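Local coordinates for separin (Saccharomyces cerevisiae, PDB 5U1T), which is a caspase-like cysteine protease that cleaves the MCD1/SCC1 subunit of cohesin at the onset of anaphase so that sister chromatids can separate, at residues V756-Q767 / S795-I806. Residues are numbered along the deposited sequence; the frame is centred on the assembly and turned at random.
Sequences VISAVIDCRKAQ and SFFQLIKIHIRI
C763 and L799 mesh as reciprocal knobs into holes, a worked example of how neighbouring antiparallel helices interlock. The C763 side chain fits into the pocket between S795, Q798, L799 and I802, its SG 3.6 Å from Q798 CB, while L799 enters the hole formed by V760, C763, R764 and Q767. One turn on, I802 is a third knob, held by V756, A759, V760 and C763. Its two branches divide the work: CG2, anti to the backbone N, meets V760 CG2 at 3.6 Å, and CD1 reaches A759 CB at 3.8 Å. Beyond it, V756 CG1 lies 3.6 Å from CG2 of I806, the residue just past the end of helix 782-805. At the other end, the extended Q767 chain lays its amide NE2 over one face of the F796 ring, 3.3 Å above the plane and nearer the CE2-CZ bond than the ring centre; the amide stands steeply to the ring, at 74°. S795 OG, against Q767 CG, is hydrogen-bonded to L792 O, a turn earlier on its own helix. The axes of the two segments approach to 9.8 Å, with their N-to-C directions 158° apart. The chain of another protein accepts a hydrogen bond from R764 NE through its backbone. Most touching atoms are aliphatic carbons or sulfur, so the pairing probably rests mainly on close apolar packing, with the Q767 amide against F796 as a polar-aromatic addition.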
loop_
_atom_site.group_PDB
_atom_site.type_symbol
_atom_site.label_atom_id
_atom_site.label_comp_id
_atom_site.label_asym_id
_atom_site.label_seq_id
_atom_site.Cartn_x
_atom_site.Cartn_y
_atom_site.Cartn_z
ATOM N N VAL A 756 -10.606 -21.170 -0.598
ATOM C CA VAL A 756 -9.182 -21.152 -0.369
ATOM C C VAL A 756 -8.420 -20.970 -1.656
ATOM O O VAL A 756 -7.525 -20.136 -1.718
ATOM C CB VAL A 756 -8.724 -22.430 0.330
ATOM C CG1 VAL A 756 -7.211 -22.488 0.403
ATOM C CG2 VAL A 756 -9.326 -22.484 1.715
ATOM N N ILE A 757 -8.792 -21.717 -2.690
ATOM C CA ILE A 757 -8.040 -21.690 -3.942
ATOM C C ILE A 757 -8.030 -20.310 -4.584
ATOM O O ILE A 757 -6.971 -19.716 -4.797
ATOM C CB ILE A 757 -8.596 -22.680 -4.977
ATOM C CG1 ILE A 757 -8.613 -24.103 -4.404
ATOM C CG2 ILE A 757 -7.787 -22.595 -6.282
ATOM C CD1 ILE A 757 -7.267 -24.554 -3.908
ATOM N N SER A 758 -9.212 -19.803 -4.897
ATOM C CA SER A 758 -9.308 -18.530 -5.578
ATOM C C SER A 758 -8.734 -17.401 -4.691
ATOM O O SER A 758 -8.144 -16.459 -5.200
ATOM C CB SER A 758 -10.761 -18.262 -5.999
ATOM O OG SER A 758 -11.579 -18.026 -4.876
ATOM N N ALA A 759 -8.853 -17.513 -3.371
ATOM C CA ALA A 759 -8.187 -16.538 -2.496
ATOM C C ALA A 759 -6.667 -16.580 -2.669
ATOM O O ALA A 759 -6.008 -15.551 -2.643
ATOM C CB ALA A 759 -8.549 -16.773 -1.046
ATOM N N VAL A 760 -6.115 -17.778 -2.841
ATOM C CA VAL A 760 -4.680 -17.920 -3.081
ATOM C C VAL A 760 -4.320 -17.253 -4.401
ATOM O O VAL A 760 -3.324 -16.544 -4.481
ATOM C CB VAL A 760 -4.223 -19.400 -3.111
ATOM C CG1 VAL A 760 -2.803 -19.514 -3.645
ATOM C CG2 VAL A 760 -4.301 -19.999 -1.733
ATOM N N ILE A 761 -5.140 -17.471 -5.425
ATOM C CA ILE A 761 -4.880 -16.907 -6.744
ATOM C C ILE A 761 -4.914 -15.380 -6.718
ATOM O O ILE A 761 -4.017 -14.735 -7.262
ATOM C CB ILE A 761 -5.877 -17.422 -7.775
ATOM C CG1 ILE A 761 -5.719 -18.936 -7.905
ATOM C CG2 ILE A 761 -5.667 -16.730 -9.114
ATOM C CD1 ILE A 761 -6.622 -19.569 -8.934
ATOM N N ASP A 762 -5.935 -14.817 -6.073
ATOM C CA ASP A 762 -6.066 -13.374 -5.926
ATOM C C ASP A 762 -4.799 -12.774 -5.342
ATOM O O ASP A 762 -4.139 -11.948 -5.983
ATOM C CB ASP A 762 -7.260 -13.025 -5.045
ATOM C CG ASP A 762 -8.576 -13.184 -5.769
ATOM O OD1 ASP A 762 -8.575 -13.418 -7.000
ATOM O OD2 ASP A 762 -9.628 -13.066 -5.104
ATOM N N CYS A 763 -4.486 -13.195 -4.122
ATOM C CA CYS A 763 -3.236 -12.864 -3.445
ATOM C C CYS A 763 -2.017 -12.848 -4.349
ATOM O O CYS A 763 -1.158 -11.985 -4.219
ATOM C CB CYS A 763 -2.977 -13.868 -2.322
ATOM S SG CYS A 763 -3.311 -13.226 -0.715
ATOM N N ARG A 764 -1.935 -13.818 -5.250
ATOM C CA ARG A 764 -0.766 -13.946 -6.111
ATOM C C ARG A 764 -0.792 -12.922 -7.247
ATOM O O ARG A 764 0.256 -12.484 -7.707
ATOM C CB ARG A 764 -0.669 -15.371 -6.663
ATOM C CG ARG A 764 -0.464 -16.444 -5.575
ATOM C CD ARG A 764 0.981 -16.541 -5.105
ATOM N NE ARG A 764 1.857 -16.715 -6.254
ATOM C CZ ARG A 764 2.572 -15.732 -6.795
ATOM N NH1 ARG A 764 3.322 -15.976 -7.863
ATOM N NH2 ARG A 764 2.536 -14.506 -6.272
ATOM N N LYS A 765 -1.985 -12.543 -7.692
ATOM C CA LYS A 765 -2.117 -11.460 -8.647
ATOM C C LYS A 765 -1.657 -10.157 -8.006
ATOM O O LYS A 765 -0.954 -9.358 -8.626
ATOM C CB LYS A 765 -3.553 -11.321 -9.123
ATOM C CG LYS A 765 -4.065 -12.478 -9.906
ATOM C CD LYS A 765 -5.516 -12.243 -10.252
ATOM C CE LYS A 765 -6.106 -13.452 -10.940
ATOM N NZ LYS A 765 -7.563 -13.296 -11.144
ATOM N N ALA A 766 -2.072 -9.956 -6.757
ATOM C CA ALA A 766 -1.717 -8.770 -6.007
ATOM C C ALA A 766 -0.204 -8.655 -5.927
ATOM O O ALA A 766 0.354 -7.580 -6.101
ATOM C CB ALA A 766 -2.328 -8.806 -4.629
ATOM N N GLN A 767 0.465 -9.769 -5.690
ATOM C CA GLN A 767 1.915 -9.759 -5.587
ATOM C C GLN A 767 2.600 -9.592 -6.933
ATOM O O GLN A 767 3.673 -9.003 -7.022
ATOM C CB GLN A 767 2.400 -11.040 -4.934
ATOM C CG GLN A 767 2.236 -11.044 -3.460
ATOM C CD GLN A 767 3.161 -12.041 -2.807
ATOM O OE1 GLN A 767 3.374 -13.156 -3.330
ATOM N NE2 GLN A 767 3.741 -11.649 -1.661
ATOM N N SER A 795 -0.422 -8.653 1.675
ATOM C CA SER A 795 -0.550 -9.846 0.868
ATOM C C SER A 795 0.332 -10.979 1.418
ATOM O O SER A 795 -0.057 -12.125 1.322
ATOM C CB SER A 795 -0.236 -9.552 -0.597
ATOM O OG SER A 795 1.149 -9.544 -0.800
ATOM N N PHE A 796 1.473 -10.690 2.033
ATOM C CA PHE A 796 2.177 -11.750 2.770
ATOM C C PHE A 796 1.383 -12.273 3.986
ATOM O O PHE A 796 1.203 -13.474 4.129
ATOM C CB PHE A 796 3.559 -11.285 3.229
ATOM C CG PHE A 796 4.620 -11.429 2.173
ATOM C CD1 PHE A 796 5.184 -12.676 1.905
ATOM C CD2 PHE A 796 5.035 -10.325 1.430
ATOM C CE1 PHE A 796 6.153 -12.825 0.921
ATOM C CE2 PHE A 796 5.999 -10.462 0.446
ATOM C CZ PHE A 796 6.567 -11.714 0.190
ATOM N N PHE A 797 0.922 -11.375 4.851
ATOM C CA PHE A 797 0.004 -11.736 5.915
ATOM C C PHE A 797 -1.147 -12.623 5.380
ATOM O O PHE A 797 -1.402 -13.710 5.893
ATOM C CB PHE A 797 -0.574 -10.485 6.590
ATOM C CG PHE A 797 0.460 -9.573 7.207
ATOM C CD1 PHE A 797 1.765 -9.997 7.422
ATOM C CD2 PHE A 797 0.118 -8.272 7.577
ATOM C CE1 PHE A 797 2.716 -9.127 7.992
ATOM C CE2 PHE A 797 1.051 -7.408 8.145
ATOM C CZ PHE A 797 2.350 -7.836 8.362
ATOM N N GLN A 798 -1.816 -12.170 4.331
ATOM C CA GLN A 798 -2.950 -12.904 3.807
ATOM C C GLN A 798 -2.579 -14.311 3.321
ATOM O O GLN A 798 -3.272 -15.273 3.637
ATOM C CB GLN A 798 -3.609 -12.125 2.669
ATOM C CG GLN A 798 -5.085 -12.437 2.487
ATOM C CD GLN A 798 -5.818 -12.526 3.822
ATOM O OE1 GLN A 798 -5.990 -11.530 4.534
ATOM N NE2 GLN A 798 -6.221 -13.742 4.184
ATOM N N LEU A 799 -1.503 -14.425 2.546
ATOM C CA LEU A 799 -1.096 -15.706 1.987
ATOM C C LEU A 799 -0.736 -16.687 3.099
ATOM O O LEU A 799 -1.174 -17.845 3.080
ATOM C CB LEU A 799 0.087 -15.547 1.036
ATOM C CG LEU A 799 -0.201 -15.338 -0.448
ATOM C CD1 LEU A 799 1.043 -14.782 -1.130
ATOM C CD2 LEU A 799 -0.634 -16.609 -1.136
ATOM N N ILE A 800 0.053 -16.217 4.066
ATOM C CA ILE A 800 0.412 -17.034 5.213
ATOM C C ILE A 800 -0.839 -17.459 5.984
ATOM O O ILE A 800 -0.998 -18.624 6.293
ATOM C CB ILE A 800 1.397 -16.300 6.134
ATOM C CG1 ILE A 800 2.701 -16.008 5.365
ATOM C CG2 ILE A 800 1.664 -17.121 7.373
ATOM C CD1 ILE A 800 3.808 -15.300 6.156
ATOM N N LYS A 801 -1.735 -16.524 6.270
ATOM C CA LYS A 801 -2.983 -16.858 6.917
ATOM C C LYS A 801 -3.758 -17.906 6.109
ATOM O O LYS A 801 -4.347 -18.822 6.689
ATOM C CB LYS A 801 -3.834 -15.602 7.126
ATOM C CG LYS A 801 -3.497 -14.761 8.369
ATOM C CD LYS A 801 -4.306 -13.453 8.334
ATOM C CE LYS A 801 -4.689 -12.924 9.726
ATOM N NZ LYS A 801 -5.742 -11.832 9.687
ATOM N N ILE A 802 -3.754 -17.807 4.786
ATOM C CA ILE A 802 -4.556 -18.739 3.990
ATOM C C ILE A 802 -3.981 -20.155 4.096
ATOM O O ILE A 802 -4.719 -21.143 4.147
ATOM C CB ILE A 802 -4.639 -18.331 2.498
ATOM C CG1 ILE A 802 -5.376 -17.001 2.318
ATOM C CG2 ILE A 802 -5.379 -19.380 1.689
ATOM C CD1 ILE A 802 -5.321 -16.477 0.886
ATOM N N HIS A 803 -2.660 -20.242 4.168
ATOM C CA HIS A 803 -1.982 -21.515 4.244
ATOM C C HIS A 803 -1.949 -22.095 5.670
ATOM O O HIS A 803 -1.772 -23.302 5.845
ATOM C CB HIS A 803 -0.573 -21.375 3.668
ATOM C CG HIS A 803 -0.555 -21.178 2.180
ATOM N ND1 HIS A 803 -0.371 -22.217 1.294
ATOM C CD2 HIS A 803 -0.720 -20.068 1.423
ATOM C CE1 HIS A 803 -0.412 -21.753 0.056
ATOM N NE2 HIS A 803 -0.624 -20.452 0.107
ATOM N N ILE A 804 -2.129 -21.247 6.681
ATOM C CA ILE A 804 -2.320 -21.715 8.052
ATOM C C ILE A 804 -3.685 -22.358 8.144
ATOM O O ILE A 804 -3.820 -23.455 8.672
ATOM C CB ILE A 804 -2.221 -20.588 9.078
ATOM C CG1 ILE A 804 -0.768 -20.179 9.249
ATOM C CG2 ILE A 804 -2.782 -21.014 10.414
ATOM C CD1 ILE A 804 -0.602 -18.801 9.821
ATOM N N ARG A 805 -4.689 -21.690 7.593
ATOM C CA ARG A 805 -6.034 -22.231 7.571
ATOM C C ARG A 805 -6.098 -23.650 6.998
ATOM O O ARG A 805 -6.833 -24.478 7.506
ATOM C CB ARG A 805 -6.959 -21.318 6.777
ATOM C CG ARG A 805 -8.271 -21.968 6.471
ATOM C CD ARG A 805 -9.153 -21.099 5.657
ATOM N NE ARG A 805 -10.192 -20.484 6.476
ATOM C CZ ARG A 805 -11.479 -20.797 6.390
ATOM N NH1 ARG A 805 -12.357 -20.168 7.166
ATOM N NH2 ARG A 805 -11.887 -21.737 5.528
ATOM N N ILE A 806 -5.337 -23.953 5.950
ATOM C CA ILE A 806 -5.390 -25.305 5.405
ATOM C C ILE A 806 -4.249 -26.179 5.911
ATOM O O ILE A 806 -4.045 -27.285 5.414
ATOM C CB ILE A 806 -5.364 -25.313 3.868
ATOM C CG1 ILE A 806 -4.005 -24.834 3.357
ATOM C CG2 ILE A 806 -6.514 -24.489 3.320
ATOM C CD1 ILE A 806 -3.932 -24.794 1.878
#